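Local coordinates for protein alcohol oxidase (PDB 6F74) that binds FAD and probably acts as an oxygen-dependent flavoprotein oxidase of the vanillyl-alcohol oxidase (VAO) type, at residues Cys38-Ser43 / Lys146-Arg151; Ser43-Phe48 / Pro126-Asn131. One frame throughout, in Å; residues are numbered along the deposited sequence.

Contact 1. Residues Cys38-Ser43 / Lys146-Arg151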
ATOM      1  N   CYS A  38     -20.180  27.299  11.290  1.00 20.84           N
ATOM      2  CA  CYS A  38     -18.828  27.271  11.870  1.00 20.59           C
ATOM      3  C   CYS A  38     -17.658  27.321  10.860  1.00 20.24           C
ATOM      4  O   CYS A  38     -16.508  27.574  11.229  1.00 20.11           O
ATOM      5  CB  CYS A  38     -18.681  26.037  12.788  1.00 20.58           C
ATOM      6  SG  CYS A  38     -19.082  24.470  12.003  1.00 20.46           S
ATOM      7  N   TRP A  39     -17.941  27.054   9.595  1.00 20.15           N
ATOM      8  CA  TRP A  39     -16.906  27.013   8.562  1.00 19.89           C
ATOM      9  C   TRP A  39     -16.365  28.412   8.363  1.00 19.98           C
ATOM     10  O   TRP A  39     -17.140  29.331   8.216  1.00 20.23           O
ATOM     11  CB  TRP A  39     -17.480  26.457   7.257  1.00 19.88           C
ATOM     12  CG  TRP A  39     -16.476  26.186   6.181  1.00 19.65           C
ATOM     13  CD1 TRP A  39     -16.237  26.944   5.084  1.00 19.73           C
ATOM     14  CD2 TRP A  39     -15.594  25.046   6.089  1.00 19.36           C
ATOM     15  NE1 TRP A  39     -15.256  26.376   4.312  1.00 19.52           N
ATOM     16  CE2 TRP A  39     -14.834  25.213   4.907  1.00 19.28           C
ATOM     17  CE3 TRP A  39     -15.366  23.914   6.900  1.00 19.22           C
ATOM     18  CZ2 TRP A  39     -13.866  24.293   4.501  1.00 19.04           C
ATOM     19  CZ3 TRP A  39     -14.408  22.994   6.509  1.00 18.98           C
ATOM     20  CH2 TRP A  39     -13.654  23.189   5.313  1.00 18.87           C
ATOM     21  N   PRO A  40     -15.033  28.590   8.368  1.00 19.83           N
ATOM     22  CA  PRO A  40     -14.477  29.933   8.140  1.00 19.98           C
ATOM     23  C   PRO A  40     -14.909  30.550   6.802  1.00 20.11           C
ATOM     24  O   PRO A  40     -14.960  29.833   5.805  1.00 20.00           O
ATOM     25  CB  PRO A  40     -12.963  29.697   8.166  1.00 19.83           C
ATOM     26  CG  PRO A  40     -12.769  28.395   8.846  1.00 19.63           C
ATOM     27  CD  PRO A  40     -13.981  27.577   8.523  1.00 19.58           C
ATOM     28  N   ASP A  41     -15.225  31.854   6.798  1.00 20.40           N
ATOM     29  CA  ASP A  41     -15.694  32.542   5.575  1.00 20.63           C
ATOM     30  C   ASP A  41     -14.519  32.863   4.651  1.00 20.64           C
ATOM     31  O   ASP A  41     -13.368  32.616   5.005  1.00 20.48           O
ATOM     32  CB  ASP A  41     -16.544  33.802   5.900  1.00 20.99           C
ATOM     33  CG  ASP A  41     -15.747  34.934   6.537  1.00 21.13           C
ATOM     34  OD1 ASP A  41     -14.510  34.876   6.595  1.00 21.01           O
ATOM     35  OD2 ASP A  41     -16.375  35.903   6.973  1.00 21.41           O
ATOM     36  N   ASN A  42     -14.800  33.402   3.471  1.00 20.89           N
ATOM     37  CA  ASN A  42     -13.764  33.578   2.465  1.00 20.97           C
ATOM     38  C   ASN A  42     -12.583  34.428   2.964  1.00 21.08           C
ATOM     39  O   ASN A  42     -11.435  34.107   2.681  1.00 21.01           O
ATOM     40  CB  ASN A  42     -14.348  34.115   1.146  1.00 21.35           C
ATOM     41  CG  ASN A  42     -15.346  33.135   0.482  1.00 21.30           C
ATOM     42  OD1 ASN A  42     -16.386  33.562  -0.016  1.00 21.64           O
ATOM     43  ND2 ASN A  42     -15.028  31.823   0.450  1.00 20.95           N
ATOM     44  N   SER A  43     -12.858  35.465   3.761  1.00 21.29           N
ATOM     45  CA  SER A  43     -11.798  36.341   4.273  1.00 21.48           C
ATOM     46  C   SER A  43     -10.800  35.598   5.177  1.00 21.22           C
ATOM     47  O   SER A  43      -9.587  35.862   5.145  1.00 21.36           O
ATOM     48  CB  SER A  43     -12.409  37.534   5.018  1.00 21.76           C
ATOM     49  OG  SER A  43     -12.991  37.112   6.247  1.00 21.55           O
ATOM     50  N   LYS A 146      -6.954  22.599  13.864  1.00 19.75           N
ATOM     51  CA  LYS A 146      -7.349  22.500  15.269  1.00 20.07           C
ATOM     52  C   LYS A 146      -8.118  23.746  15.711  1.00 20.24           C
ATOM     53  O   LYS A 146      -9.127  23.645  16.372  1.00 20.36           O
ATOM     54  CB  LYS A 146      -6.118  22.316  16.182  1.00 20.43           C
ATOM     55  CG  LYS A 146      -5.330  21.033  15.996  1.00 20.37           C
ATOM     56  CD  LYS A 146      -4.344  20.812  17.138  1.00 20.86           C
ATOM     57  CE  LYS A 146      -3.251  21.859  17.196  1.00 21.15           C
ATOM     58  NZ  LYS A 146      -2.349  21.655  18.340  1.00 21.72           N
ATOM     59  N   GLN A 147      -7.648  24.917  15.320  1.00 20.29           N
ATOM     60  CA  GLN A 147      -8.296  26.160  15.710  1.00 20.47           C
ATOM     61  C   GLN A 147      -9.738  26.254  15.190  1.00 20.28           C
ATOM     62  O   GLN A 147     -10.645  26.623  15.968  1.00 20.48           O
ATOM     63  CB  GLN A 147      -7.512  27.364  15.208  1.00 20.58           C
ATOM     64  CG  GLN A 147      -8.062  28.689  15.755  1.00 20.85           C
ATOM     65  CD  GLN A 147      -7.351  29.879  15.230  1.00 20.99           C
ATOM     66  OE1 GLN A 147      -6.356  29.759  14.539  1.00 20.96           O
ATOM     67  NE2 GLN A 147      -7.833  31.052  15.601  1.00 21.23           N
ATOM     68  N   HIS A 148      -9.954  25.896  13.915  1.00 19.94           N
ATOM     69  CA  HIS A 148     -11.279  25.965  13.331  1.00 19.83           C
ATOM     70  C   HIS A 148     -12.043  24.642  13.344  1.00 19.71           C
ATOM     71  O   HIS A 148     -13.093  24.528  12.700  1.00 19.64           O
ATOM     72  CB  HIS A 148     -11.240  26.598  11.940  1.00 19.66           C
ATOM     73  CG  HIS A 148     -10.620  27.959  11.922  1.00 19.85           C
ATOM     74  ND1 HIS A 148     -11.301  29.122  12.238  1.00 20.07           N
ATOM     75  CD2 HIS A 148      -9.348  28.333  11.642  1.00 19.91           C
ATOM     76  CE1 HIS A 148     -10.485  30.157  12.122  1.00 20.24           C
ATOM     77  NE2 HIS A 148      -9.300  29.713  11.736  1.00 20.16           N
ATOM     78  N   ASN A 149     -11.543  23.676  14.120  1.00 19.78           N
ATOM     79  CA  ASN A 149     -12.147  22.357  14.279  1.00 19.75           C
ATOM     80  C   ASN A 149     -12.478  21.705  12.946  1.00 19.45           C
ATOM     81  O   ASN A 149     -13.587  21.175  12.732  1.00 19.48           O
ATOM     82  CB  ASN A 149     -13.368  22.475  15.205  1.00 20.07           C
ATOM     83  CG  ASN A 149     -14.140  21.178  15.344  1.00 20.14           C
ATOM     84  OD1 ASN A 149     -13.558  20.113  15.563  1.00 20.11           O
ATOM     85  ND2 ASN A 149     -15.459  21.262  15.231  1.00 20.29           N
ATOM     86  N   ILE A 150     -11.529  21.791  12.030  1.00 19.22           N
ATOM     87  CA  ILE A 150     -11.673  21.260  10.684  1.00 18.96           C
ATOM     88  C   ILE A 150     -10.821  19.988  10.633  1.00 18.83           C
ATOM     89  O   ILE A 150      -9.662  19.979  11.125  1.00 18.88           O
ATOM     90  CB  ILE A 150     -11.171  22.271   9.623  1.00 18.87           C
ATOM     91  CG1 ILE A 150     -12.036  23.523   9.629  1.00 19.03           C
ATOM     92  CG2 ILE A 150     -11.147  21.660   8.230  1.00 18.66           C
ATOM     93  CD1 ILE A 150     -11.721  24.516   8.511  1.00 19.01           C
ATOM     94  N   ARG A 151     -11.365  18.955   9.987  1.00 18.70           N
ATOM     95  CA  ARG A 151     -10.706  17.664   9.874  1.00 18.59           C
ATOM     96  C   ARG A 151      -9.411  17.778   9.072  1.00 18.42           C
ATOM     97  O   ARG A 151      -9.414  18.296   7.940  1.00 18.30           O
ATOM     98  CB  ARG A 151     -11.628  16.618   9.214  1.00 18.53           C
ATOM     99  CG  ARG A 151     -10.959  15.278   8.962  1.00 18.41           C
ATOM    100  CD  ARG A 151     -11.831  14.265   8.296  1.00 18.40           C
ATOM    101  NE  ARG A 151     -11.105  13.017   8.064  1.00 18.29           N
ATOM    102  CZ  ARG A 151     -11.645  11.900   7.556  1.00 18.31           C
ATOM    103  NH1 ARG A 151     -12.940  11.864   7.225  1.00 18.45           N
ATOM    104  NH2 ARG A 151     -10.886  10.795   7.366  1.00 18.22           N
TER
HETATM  105  O   HOH W   1     -15.348  25.857  13.194  1.00  6.64           O

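Contact 2. Residues Ser43-Phe48 / Pro126-Asn131. With NAG (2-acetamido-2-deoxy-beta-D-glucopyranose), chain J.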
ATOM      1  N   SER A  43     -12.858  35.465   3.761  1.00 21.29           N
ATOM      2  CA  SER A  43     -11.798  36.341   4.273  1.00 21.48           C
ATOM      3  C   SER A  43     -10.800  35.598   5.177  1.00 21.22           C
ATOM      4  O   SER A  43      -9.587  35.862   5.145  1.00 21.36           O
ATOM      5  CB  SER A  43     -12.409  37.534   5.018  1.00 21.76           C
ATOM      6  OG  SER A  43     -12.991  37.112   6.247  1.00 21.55           O
ATOM      7  N   VAL A  44     -11.305  34.655   5.976  1.00 20.90           N
ATOM      8  CA  VAL A  44     -10.454  33.884   6.882  1.00 20.71           C
ATOM      9  C   VAL A  44      -9.526  32.981   6.078  1.00 20.54           C
ATOM     10  O   VAL A  44      -8.340  32.917   6.359  1.00 20.60           O
ATOM     11  CB  VAL A  44     -11.283  33.079   7.924  1.00 20.49           C
ATOM     12  CG1 VAL A  44     -10.386  32.139   8.760  1.00 20.33           C
ATOM     13  CG2 VAL A  44     -12.040  34.048   8.831  1.00 20.73           C
ATOM     14  N   TRP A  45     -10.061  32.303   5.070  1.00 20.38           N
ATOM     15  CA  TRP A  45      -9.245  31.455   4.195  1.00 20.24           C
ATOM     16  C   TRP A  45      -8.200  32.259   3.442  1.00 20.57           C
ATOM     17  O   TRP A  45      -7.043  31.814   3.292  1.00 20.57           O
ATOM     18  CB  TRP A  45     -10.119  30.667   3.216  1.00 20.09           C
ATOM     19  CG  TRP A  45     -10.931  29.567   3.877  1.00 19.79           C
ATOM     20  CD1 TRP A  45     -12.269  29.566   4.091  1.00 19.81           C
ATOM     21  CD2 TRP A  45     -10.446  28.321   4.378  1.00 19.50           C
ATOM     22  NE1 TRP A  45     -12.663  28.397   4.708  1.00 19.57           N
ATOM     23  CE2 TRP A  45     -11.557  27.609   4.892  1.00 19.37           C
ATOM     24  CE3 TRP A  45      -9.177  27.719   4.442  1.00 19.40           C
ATOM     25  CZ2 TRP A  45     -11.436  26.342   5.478  1.00 19.14           C
ATOM     26  CZ3 TRP A  45      -9.064  26.455   5.011  1.00 19.15           C
ATOM     27  CH2 TRP A  45     -10.195  25.785   5.522  1.00 19.02           C
ATOM     28  N   GLU A  46      -8.595  33.446   2.964  1.00 20.91           N
ATOM     29  CA  GLU A  46      -7.691  34.311   2.234  1.00 21.33           C
ATOM     30  C   GLU A  46      -6.515  34.796   3.122  1.00 21.53           C
ATOM     31  O   GLU A  46      -5.360  34.766   2.706  1.00 21.74           O
ATOM     32  CB  GLU A  46      -8.494  35.480   1.677  1.00 21.69           C
ATOM     33  CG  GLU A  46      -7.755  36.478   0.778  1.00 22.23           C
ATOM     34  CD  GLU A  46      -8.711  37.521   0.221  1.00 22.59           C
ATOM     35  OE1 GLU A  46      -9.926  37.155   0.015  1.00 22.41           O
ATOM     36  OE2 GLU A  46      -8.289  38.710   0.009  1.00 23.10           O
ATOM     37  N   ALA A  47      -6.824  35.188   4.356  1.00 21.50           N
ATOM     38  CA  ALA A  47      -5.786  35.548   5.341  1.00 21.72           C
ATOM     39  C   ALA A  47      -4.844  34.371   5.661  1.00 21.52           C
ATOM     40  O   ALA A  47      -3.653  34.562   5.900  1.00 21.82           O
ATOM     41  CB  ALA A  47      -6.421  36.085   6.624  1.00 21.74           C
ATOM     42  N   PHE A  48      -5.386  33.158   5.666  1.00 21.07           N
ATOM     43  CA  PHE A  48      -4.585  31.951   5.909  1.00 20.87           C
ATOM     44  C   PHE A  48      -3.654  31.692   4.703  1.00 21.00           C
ATOM     45  O   PHE A  48      -2.461  31.352   4.870  1.00 21.17           O
ATOM     46  CB  PHE A  48      -5.525  30.774   6.258  1.00 20.40           C
ATOM     47  CG  PHE A  48      -4.834  29.442   6.450  1.00 20.19           C
ATOM     48  CD1 PHE A  48      -3.678  29.315   7.204  1.00 20.40           C
ATOM     49  CD2 PHE A  48      -5.367  28.285   5.854  1.00 19.83           C
ATOM     50  CE1 PHE A  48      -3.055  28.074   7.362  1.00 20.24           C
ATOM     51  CE2 PHE A  48      -4.761  27.049   6.019  1.00 19.66           C
ATOM     52  CZ  PHE A  48      -3.586  26.950   6.772  1.00 19.86           C
ATOM     53  N   PRO A 126     -10.766  15.833   0.228  1.00 18.02           N
ATOM     54  CA  PRO A 126     -10.587  17.123   0.894  1.00 18.06           C
ATOM     55  C   PRO A 126     -10.984  18.323   0.049  1.00 18.27           C
ATOM     56  O   PRO A 126     -10.775  18.344  -1.165  1.00 18.37           O
ATOM     57  CB  PRO A 126      -9.069  17.179   1.169  1.00 17.96           C
ATOM     58  CG  PRO A 126      -8.666  15.769   1.250  1.00 17.82           C
ATOM     59  CD  PRO A 126      -9.518  15.042   0.247  1.00 17.85           C
ATOM     60  N   TYR A 127     -11.539  19.322   0.733  1.00 18.37           N
ATOM     61  CA  TYR A 127     -12.082  20.538   0.128  1.00 18.62           C
ATOM     62  C   TYR A 127     -11.007  21.621  -0.052  1.00 18.68           C
ATOM     63  O   TYR A 127     -11.043  22.404  -1.008  1.00 18.92           O
ATOM     64  CB  TYR A 127     -13.249  20.994   0.999  1.00 18.73           C
ATOM     65  CG  TYR A 127     -14.125  22.104   0.450  1.00 19.04           C
ATOM     66  CD1 TYR A 127     -15.207  21.832  -0.408  1.00 19.29           C
ATOM     67  CD2 TYR A 127     -13.906  23.416   0.828  1.00 19.15           C
ATOM     68  CE1 TYR A 127     -16.021  22.831  -0.869  1.00 19.64           C
ATOM     69  CE2 TYR A 127     -14.703  24.437   0.343  1.00 19.47           C
ATOM     70  CZ  TYR A 127     -15.769  24.146  -0.479  1.00 19.72           C
ATOM     71  OH  TYR A 127     -16.519  25.208  -0.914  1.00 20.09           O
ATOM     72  N   TYR A 128     -10.050  21.679   0.857  1.00 18.55           N
ATOM     73  CA  TYR A 128      -8.863  22.528   0.685  1.00 18.67           C
ATOM     74  C   TYR A 128      -7.630  21.689   0.891  1.00 18.53           C
ATOM     75  O   TYR A 128      -7.671  20.714   1.639  1.00 18.34           O
ATOM     76  CB  TYR A 128      -8.833  23.679   1.708  1.00 18.78           C
ATOM     77  CG  TYR A 128      -9.707  24.865   1.385  1.00 19.02           C
ATOM     78  CD1 TYR A 128      -9.308  25.818   0.452  1.00 19.29           C
ATOM     79  CD2 TYR A 128     -10.910  25.052   2.030  1.00 19.03           C
ATOM     80  CE1 TYR A 128     -10.096  26.943   0.184  1.00 19.56           C
ATOM     81  CE2 TYR A 128     -11.708  26.143   1.775  1.00 19.29           C
ATOM     82  CZ  TYR A 128     -11.310  27.094   0.839  1.00 19.55           C
ATOM     83  OH  TYR A 128     -12.133  28.171   0.582  1.00 19.85           O
ATOM     84  N   ALA A 129      -6.548  22.063   0.236  1.00 18.69           N
ATOM     85  CA  ALA A 129      -5.233  21.501   0.519  1.00 18.66           C
ATOM     86  C   ALA A 129      -4.220  22.606   0.703  1.00 18.96           C
ATOM     87  O   ALA A 129      -4.307  23.637   0.046  1.00 19.21           O
ATOM     88  CB  ALA A 129      -4.799  20.585  -0.616  1.00 18.63           C
ATOM     89  N   VAL A 130      -3.260  22.402   1.601  1.00 18.99           N
ATOM     90  CA  VAL A 130      -2.082  23.274   1.709  1.00 19.36           C
ATOM     91  C   VAL A 130      -0.904  22.548   1.057  1.00 19.48           C
ATOM     92  O   VAL A 130      -0.529  21.454   1.485  1.00 19.32           O
ATOM     93  CB  VAL A 130      -1.788  23.603   3.174  1.00 19.45           C
ATOM     94  CG1 VAL A 130      -0.470  24.350   3.316  1.00 19.90           C
ATOM     95  CG2 VAL A 130      -2.929  24.420   3.762  1.00 19.39           C
ATOM     96  N   ASN A 131      -0.357  23.142   0.001  1.00 19.80           N
ATOM     97  CA  ASN A 131       0.839  22.641  -0.649  1.00 20.03           C
ATOM     98  C   ASN A 131       2.034  22.992   0.254  1.00 20.38           C
ATOM     99  O   ASN A 131       2.681  24.023   0.070  1.00 20.84           O
ATOM    100  CB  ASN A 131       0.977  23.251  -2.064  1.00 20.37           C
ATOM    101  CG  ASN A 131       2.260  22.864  -2.753  1.00 20.72           C
ATOM    102  OD1 ASN A 131       2.926  21.933  -2.335  1.00 20.63           O
ATOM    103  ND2 ASN A 131       2.610  23.592  -3.818  1.00 22.99           N
TER
HETATM  104  C1  NAG J 604       3.783  23.461  -4.636  1.00  8.83           C
HETATM  105  C2  NAG J 604       3.569  23.879  -6.078  1.00 12.04           C
HETATM  106  C3  NAG J 604       4.859  23.633  -6.848  1.00 13.99           C
HETATM  107  C4  NAG J 604       5.980  24.510  -6.308  1.00 14.75           C
HETATM  108  C5  NAG J 604       6.154  24.158  -4.842  1.00 14.18           C
HETATM  109  C6  NAG J 604       7.151  25.141  -4.216  1.00 15.21           C
HETATM  110  C7  NAG J 604       1.287  23.501  -6.914  1.00 16.53           C
HETATM  111  C8  NAG J 604       0.389  22.494  -7.570  1.00 17.24           C
HETATM  112  N2  NAG J 604       2.530  23.075  -6.699  1.00 14.69           N
HETATM  113  O3  NAG J 604       4.652  23.849  -8.244  1.00 14.92           O
HETATM  114  O4  NAG J 604       7.208  24.297  -7.066  1.00 17.02           O
HETATM  115  O5  NAG J 604       4.902  24.210  -4.109  1.00 11.69           O
HETATM  116  O6  NAG J 604       7.225  24.899  -2.808  1.00 15.39           O
HETATM  117  O7  NAG J 604       0.893  24.610  -6.595  1.00 18.03           O

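Contact 1. Residues Cys38-Ser43 / Lys146-Arg151
Ile150 lays its CD1 methyl over one face of the Trp39 indole, 4.1 Å from the centroid of the six-membered ring and 26° off its normal, a CH-pi contact. The two side chains cross at about a right angle, and Ile150 CG2 reaches the outer edge of the ring, 3.9 Å from Trp39 CZ3. Trp39 starts out turned from the other segment; with CG anti to the backbone N (chi1 -172°), the long indole swings back beneath the isoleucine. Pro40 touches both Ile150 and His148: its ring carbon CD abuts Ile150 CD1 at 3.8 Å, while its CG rests over a face of the His148 ring, a second CH-pi contact. Pro40 CD also lies 3.6 Å above the Trp39 plane, near the rim and on the same face as Ile150 CD1. Were Trp39 cut back to an alanine, Ile150 CD1 would probably lose its aromatic floor and a gap would open beneath Pro40. Helix 135-147 ends in a Schellman motif with Asn149, at positive phi, as C-prime residue. One water donates to both Cys38 O (2.9 Å) and His148 O (2.7 Å). The direct contacts are thus apolar, polarisable ring faces suiting C-H groups, whereas backbone carbonyls at the margin are joined through solvent.

Contact 2. Residues Ser43-Phe48 / Pro126-Asn131
Trp45 and Tyr128 lie face to face, the six-membered ring of the indole and the phenol ring having centroids 4.0 Å apart and planes at 21°. The closest approach is Trp45 CE2 to Tyr128 CE2, 3.4 Å, and the hydroxyl end of the tyrosine extends past the six-membered ring toward the pyrrole part, with OH 3.8 Å from Trp45 CG. Both side chains leave their backbones with CG anti to the carbonyl carbon (chi1 -71° and -80°), which carries the two rings into the space between helix and strand. Broad flat residues suit this place because the backbones stand far apart, Trp45 CA and Tyr128 CA being 9.6 Å from each other. The fit slackens toward Phe48, whose CE2 meets a single methyl, Val130 CG2, at 3.9 Å. Phe144 of helix 135-147 stacks on Phe48, and Leu57 of the neighbouring strand touches Trp45, Tyr128 and Val130. Beyond Val130, Asn131 ND2 is bonded covalently to the sugar C1 of an N-linked glycan, away from the helix. A helix packed on one face of a sheet through alternate strand residues, here Tyr128 and Val130, is characteristic of alpha/beta layer packing; this mixed sheet comprises strands 57-59, 128-131, 171-174 and 152-155.

Both contacts use helix 42-52 or the loop leading into it, they share Ser43, and both lie toward the periphery of the chain. Contact 2 is the buried one, joining the body of that helix to strand 128-131; contact 1, only partly buried, holds the loop ahead of the helix to the turn that ends helix 135-147. Their chemistry follows: broad aromatic stacking where the side chains are buried, smaller aliphatic-on-ring contacts and a bridging water nearer the surface. Trp45 welds them together, since its CZ2 packs 3.6 Å from Ile150 CD1 and its ring meets that of Trp39. Strand 128-131 is followed by helix 135-147, and contact 2 is nested within the loop closed by contact 1.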